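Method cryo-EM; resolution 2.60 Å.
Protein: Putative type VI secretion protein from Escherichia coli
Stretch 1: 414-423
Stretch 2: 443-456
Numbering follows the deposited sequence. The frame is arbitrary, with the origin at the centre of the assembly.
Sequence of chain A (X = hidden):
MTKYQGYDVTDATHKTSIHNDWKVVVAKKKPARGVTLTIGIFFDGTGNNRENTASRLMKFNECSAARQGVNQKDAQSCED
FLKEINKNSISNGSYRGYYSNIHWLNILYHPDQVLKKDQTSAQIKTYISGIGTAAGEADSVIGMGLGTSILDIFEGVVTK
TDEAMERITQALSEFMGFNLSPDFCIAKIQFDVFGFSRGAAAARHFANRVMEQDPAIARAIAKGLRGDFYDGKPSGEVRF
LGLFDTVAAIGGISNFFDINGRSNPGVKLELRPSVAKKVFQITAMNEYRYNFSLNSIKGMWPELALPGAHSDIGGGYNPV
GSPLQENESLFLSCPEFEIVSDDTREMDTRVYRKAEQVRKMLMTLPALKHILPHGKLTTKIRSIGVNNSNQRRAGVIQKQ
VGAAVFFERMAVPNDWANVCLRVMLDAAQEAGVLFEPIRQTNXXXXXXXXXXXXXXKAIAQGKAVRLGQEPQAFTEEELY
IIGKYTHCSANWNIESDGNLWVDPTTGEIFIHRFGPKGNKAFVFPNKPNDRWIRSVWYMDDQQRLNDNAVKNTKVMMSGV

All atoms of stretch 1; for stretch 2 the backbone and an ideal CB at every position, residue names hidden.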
# COMPACT_ATOMS: atom_id res chain seq x y z
N ASN A 414 15.69 3.25 10.88
CA ASN A 414 14.34 2.97 10.42
C ASN A 414 13.44 2.44 11.54
O ASN A 414 12.48 1.71 11.26
CB ASN A 414 14.38 1.98 9.26
CG ASN A 414 14.69 0.56 9.71
OD1 ASN A 414 15.41 0.35 10.67
ND2 ASN A 414 14.13 -0.41 9.00
N ASP A 415 13.71 2.80 12.78
CA ASP A 415 13.05 2.19 13.92
C ASP A 415 11.72 2.84 14.29
O ASP A 415 11.07 2.39 15.23
CB ASP A 415 13.97 2.22 15.14
CG ASP A 415 15.22 1.41 14.94
OD1 ASP A 415 15.12 0.18 14.82
OD2 ASP A 415 16.32 2.01 14.91
N TRP A 416 11.30 3.89 13.59
CA TRP A 416 10.04 4.54 13.92
C TRP A 416 8.85 3.88 13.23
O TRP A 416 7.71 4.01 13.70
CB TRP A 416 10.10 6.02 13.55
CG TRP A 416 8.90 6.78 14.00
CD1 TRP A 416 7.90 7.27 13.22
CD2 TRP A 416 8.57 7.13 15.35
NE1 TRP A 416 6.97 7.91 14.00
CE2 TRP A 416 7.35 7.83 15.31
CE3 TRP A 416 9.18 6.91 16.58
CZ2 TRP A 416 6.74 8.32 16.45
CZ3 TRP A 416 8.57 7.40 17.72
CH2 TRP A 416 7.36 8.09 17.65
N ALA A 417 9.09 3.11 12.17
CA ALA A 417 8.03 2.32 11.58
C ALA A 417 7.66 1.13 12.44
O ALA A 417 6.54 0.64 12.33
CB ALA A 417 8.45 1.85 10.18
N ASN A 418 8.54 0.71 13.34
CA ASN A 418 8.16 -0.29 14.33
C ASN A 418 7.21 0.30 15.36
O ASN A 418 6.28 -0.37 15.81
CB ASN A 418 9.41 -0.85 15.00
CG ASN A 418 10.31 -1.59 14.03
OD1 ASN A 418 9.85 -2.09 13.01
ND2 ASN A 418 11.59 -1.64 14.35
N VAL A 419 7.42 1.57 15.73
CA VAL A 419 6.48 2.25 16.60
C VAL A 419 5.13 2.39 15.93
O VAL A 419 4.08 2.14 16.53
CB VAL A 419 7.05 3.62 17.01
CG1 VAL A 419 6.06 4.37 17.88
CG2 VAL A 419 8.37 3.46 17.73
N CYS A 420 5.13 2.78 14.65
CA CYS A 420 3.87 2.88 13.92
C CYS A 420 3.19 1.52 13.78
O CYS A 420 1.96 1.42 13.85
CB CYS A 420 4.12 3.51 12.56
SG CYS A 420 4.75 5.19 12.68
N LEU A 421 3.99 0.47 13.60
CA LEU A 421 3.48 -0.89 13.60
C LEU A 421 2.78 -1.22 14.91
O LEU A 421 1.70 -1.81 14.92
CB LEU A 421 4.62 -1.87 13.36
CG LEU A 421 4.24 -3.33 13.18
CD1 LEU A 421 3.35 -3.51 11.97
CD2 LEU A 421 5.49 -4.16 13.06
N ARG A 422 3.40 -0.86 16.03
CA ARG A 422 2.82 -1.17 17.33
C ARG A 422 1.54 -0.39 17.56
O ARG A 422 0.59 -0.89 18.18
CB ARG A 422 3.84 -0.92 18.43
CG ARG A 422 4.91 -1.97 18.45
CD ARG A 422 6.17 -1.51 19.12
NE ARG A 422 7.30 -2.34 18.72
CZ ARG A 422 7.74 -3.38 19.41
NH1 ARG A 422 7.15 -3.72 20.55
NH2 ARG A 422 8.77 -4.08 18.97
N VAL A 423 1.47 0.85 17.06
CA VAL A 423 0.23 1.61 17.17
C VAL A 423 -0.88 0.95 16.36
O VAL A 423 -2.02 0.81 16.83
CB VAL A 423 0.46 3.07 16.74
CG1 VAL A 423 -0.80 3.87 16.94
CG2 VAL A 423 1.59 3.68 17.54
N UNK A 443 13.77 -9.61 15.75
CA UNK A 443 14.73 -8.55 16.03
C UNK A 443 14.63 -7.40 15.04
O UNK A 443 15.18 -6.32 15.31
CB UNK A 443 16.15 -9.12 16.02
N UNK A 444 13.93 -7.59 13.93
CA UNK A 444 13.62 -6.50 13.03
C UNK A 444 12.51 -5.61 13.57
O UNK A 444 12.30 -4.52 13.03
CB UNK A 444 13.23 -7.05 11.66
N UNK A 445 11.81 -6.04 14.61
CA UNK A 445 10.70 -5.31 15.18
C UNK A 445 11.00 -4.81 16.59
O UNK A 445 10.12 -4.23 17.23
CB UNK A 445 9.45 -6.19 15.19
N UNK A 446 12.22 -5.00 17.07
CA UNK A 446 12.59 -4.57 18.41
C UNK A 446 12.98 -3.11 18.39
O UNK A 446 13.70 -2.65 17.49
CB UNK A 446 13.73 -5.42 18.96
N UNK A 447 12.51 -2.38 19.38
CA UNK A 447 12.65 -0.94 19.50
C UNK A 447 13.90 -0.59 20.31
O UNK A 447 14.18 -1.23 21.33
CB UNK A 447 11.40 -0.33 20.15
N UNK A 448 14.65 0.42 19.88
CA UNK A 448 15.75 0.92 20.70
C UNK A 448 15.22 1.47 22.01
O UNK A 448 14.06 1.87 22.11
CB UNK A 448 16.54 2.00 19.95
N UNK A 449 16.08 1.47 23.03
CA UNK A 449 15.66 2.00 24.33
C UNK A 449 15.21 3.44 24.22
O UNK A 449 14.18 3.81 24.79
CB UNK A 449 16.80 1.89 25.35
N UNK A 450 15.92 4.25 23.43
CA UNK A 450 15.55 5.64 23.22
C UNK A 450 14.12 5.76 22.72
O UNK A 450 13.44 6.75 23.00
CB UNK A 450 16.51 6.30 22.23
N UNK A 451 13.64 4.77 21.97
CA UNK A 451 12.32 4.79 21.38
C UNK A 451 11.30 3.96 22.14
O UNK A 451 10.16 3.85 21.68
CB UNK A 451 12.40 4.30 19.93
N UNK A 452 11.67 3.37 23.28
CA UNK A 452 10.72 2.50 23.96
C UNK A 452 9.60 3.32 24.60
O UNK A 452 8.42 3.17 24.24
CB UNK A 452 11.43 1.66 25.02
N UNK A 453 9.95 4.24 25.50
CA UNK A 453 8.93 5.01 26.19
C UNK A 453 8.12 5.84 25.20
O UNK A 453 6.89 5.90 25.30
CB UNK A 453 9.57 5.91 27.25
N UNK A 454 8.79 6.43 24.22
CA UNK A 454 8.09 7.19 23.20
C UNK A 454 7.06 6.34 22.49
O UNK A 454 5.93 6.80 22.25
CB UNK A 454 9.08 7.77 22.19
N UNK A 455 7.39 5.07 22.21
CA UNK A 455 6.41 4.20 21.58
C UNK A 455 5.18 4.07 22.44
O UNK A 455 4.05 4.21 21.95
CB UNK A 455 7.01 2.82 21.30
N UNK A 456 5.38 3.87 23.75
CA UNK A 456 4.24 3.83 24.66
C UNK A 456 3.40 5.08 24.50
O UNK A 456 2.18 5.00 24.30
CB UNK A 456 4.70 3.68 26.11

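Position 443 has nothing of stretch 1 within 5.5 Å of its ideal CB. Many residues would suit it; it is Thr 443. At 444 the CB points sideways and again meets nothing, so a polar chain is as likely as any. It is Glu 444. Its backbone O accepts a weak hydrogen bond from Asn 418 ND2, at 3.2 Å and 129°.

At 445 the ideal CB lies 4.7 Å from Asn 418 OD1 and 4.9 Å from Leu 421 CD2. A medium apolar chain could turn in over Leu 421; a polar one could address Asn 418. The residue is Leu 445. Its CD2 packs 3.6 Å from Leu 421 CD2 and 3.3 Å from Asn 418 OD1. The 2.2 Å between its backbone O and Arg 422 NH2 is a clash in the model.

At 446 the CB points away from stretch 1, which favours a polar or flexible chain. It is Gln 446, with its side chain hydrogen-bonded outside stretch 1.

At 447 the CB points sideways, 5.4 Å from Val 419 CG2, so a branched apolar chain could reach the helix. Leu 447 does so. Its CD2 sits 3.7 Å from Val 419 CG2 and 3.3 Å from Asp 415 O. Its CG lies over one face of the Arg 422 guanidinium.

At 448 the CB points toward stretch 1, 5.0 Å from Asp 415 OD2. A basic or hydroxyl residue could answer that carboxylate, but phi of -62° also admits proline. It is Pro 448, with CG 3.6 Å from Asp 415 OD2.

Positions 449 and 450 are out of reach and little constrained: Ser 449 and Glu 450.

At 451 the CB points toward Val 419 CG2 (4.7 Å) and Trp 416 CE3 (5.3 Å). This is an apolar site. Leu 451 places CD1 3.9 Å from Trp 416 CE3, at the ring edge, and 4.2 Å from Val 419 CG2.

Nothing of stretch 1 lies near the CB of 452 or 453, so many residues would do: Ile 452 and Phe 453. At 454 the CB is 4.5 Å from Trp 416 CZ3, suiting an apolar chain; it is Leu 454.

At 455 the CB is already 3.9 Å from Val 419 CG1. A small residue fits this close approach: Ala 455. At 456 the CB points away, so the choice is open; it is Asp 456.

Stretch 2 443-456: TELQLPSELIFLAD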
# COMPACT_ATOMS: atom_id res chain seq x y z
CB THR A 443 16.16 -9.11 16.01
OG1 THR A 443 16.52 -9.46 14.67
CG2 THR A 443 16.26 -10.34 16.90
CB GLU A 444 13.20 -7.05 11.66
CG GLU A 444 14.36 -7.37 10.75
CD GLU A 444 14.18 -8.70 10.04
OE1 GLU A 444 13.46 -9.57 10.58
OE2 GLU A 444 14.75 -8.87 8.94
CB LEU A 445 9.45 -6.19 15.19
CG LEU A 445 8.88 -6.51 13.81
CD1 LEU A 445 7.49 -7.08 13.92
CD2 LEU A 445 8.90 -5.27 12.94
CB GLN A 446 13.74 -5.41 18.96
CG GLN A 446 13.39 -6.87 19.15
CD GLN A 446 12.10 -7.06 19.91
OE1 GLN A 446 11.93 -6.56 21.02
NE2 GLN A 446 11.16 -7.79 19.32
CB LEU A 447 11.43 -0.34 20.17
CG LEU A 447 10.24 -0.20 19.23
CD1 LEU A 447 9.11 0.48 19.92
CD2 LEU A 447 10.67 0.60 18.01
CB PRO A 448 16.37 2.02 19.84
CG PRO A 448 15.97 1.68 18.45
CD PRO A 448 14.60 1.09 18.57
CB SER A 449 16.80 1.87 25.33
OG SER A 449 17.52 0.67 25.13
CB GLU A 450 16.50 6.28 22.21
CG GLU A 450 16.79 7.74 22.45
CD GLU A 450 17.74 8.31 21.42
OE1 GLU A 450 18.15 9.48 21.56
OE2 GLU A 450 18.07 7.58 20.46
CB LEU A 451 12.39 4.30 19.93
CG LEU A 451 12.82 5.31 18.86
CD1 LEU A 451 12.37 4.84 17.50
CD2 LEU A 451 12.28 6.69 19.16
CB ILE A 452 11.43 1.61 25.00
CG1 ILE A 452 12.00 0.37 24.31
CG2 ILE A 452 10.48 1.18 26.09
CD1 ILE A 452 13.01 -0.37 25.15
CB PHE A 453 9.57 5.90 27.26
CG PHE A 453 8.77 7.12 27.61
CD1 PHE A 453 7.76 7.07 28.55
CD2 PHE A 453 9.04 8.34 27.01
CE1 PHE A 453 7.02 8.19 28.88
CE2 PHE A 453 8.31 9.47 27.33
CZ PHE A 453 7.30 9.40 28.26
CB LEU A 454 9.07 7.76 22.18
CG LEU A 454 9.99 8.85 22.71
CD1 LEU A 454 10.99 9.26 21.65
CD2 LEU A 454 9.16 10.02 23.15
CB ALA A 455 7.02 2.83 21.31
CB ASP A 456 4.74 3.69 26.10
CG ASP A 456 5.27 2.32 26.40
OD1 ASP A 456 5.27 1.47 25.48
OD2 ASP A 456 5.70 2.08 27.54
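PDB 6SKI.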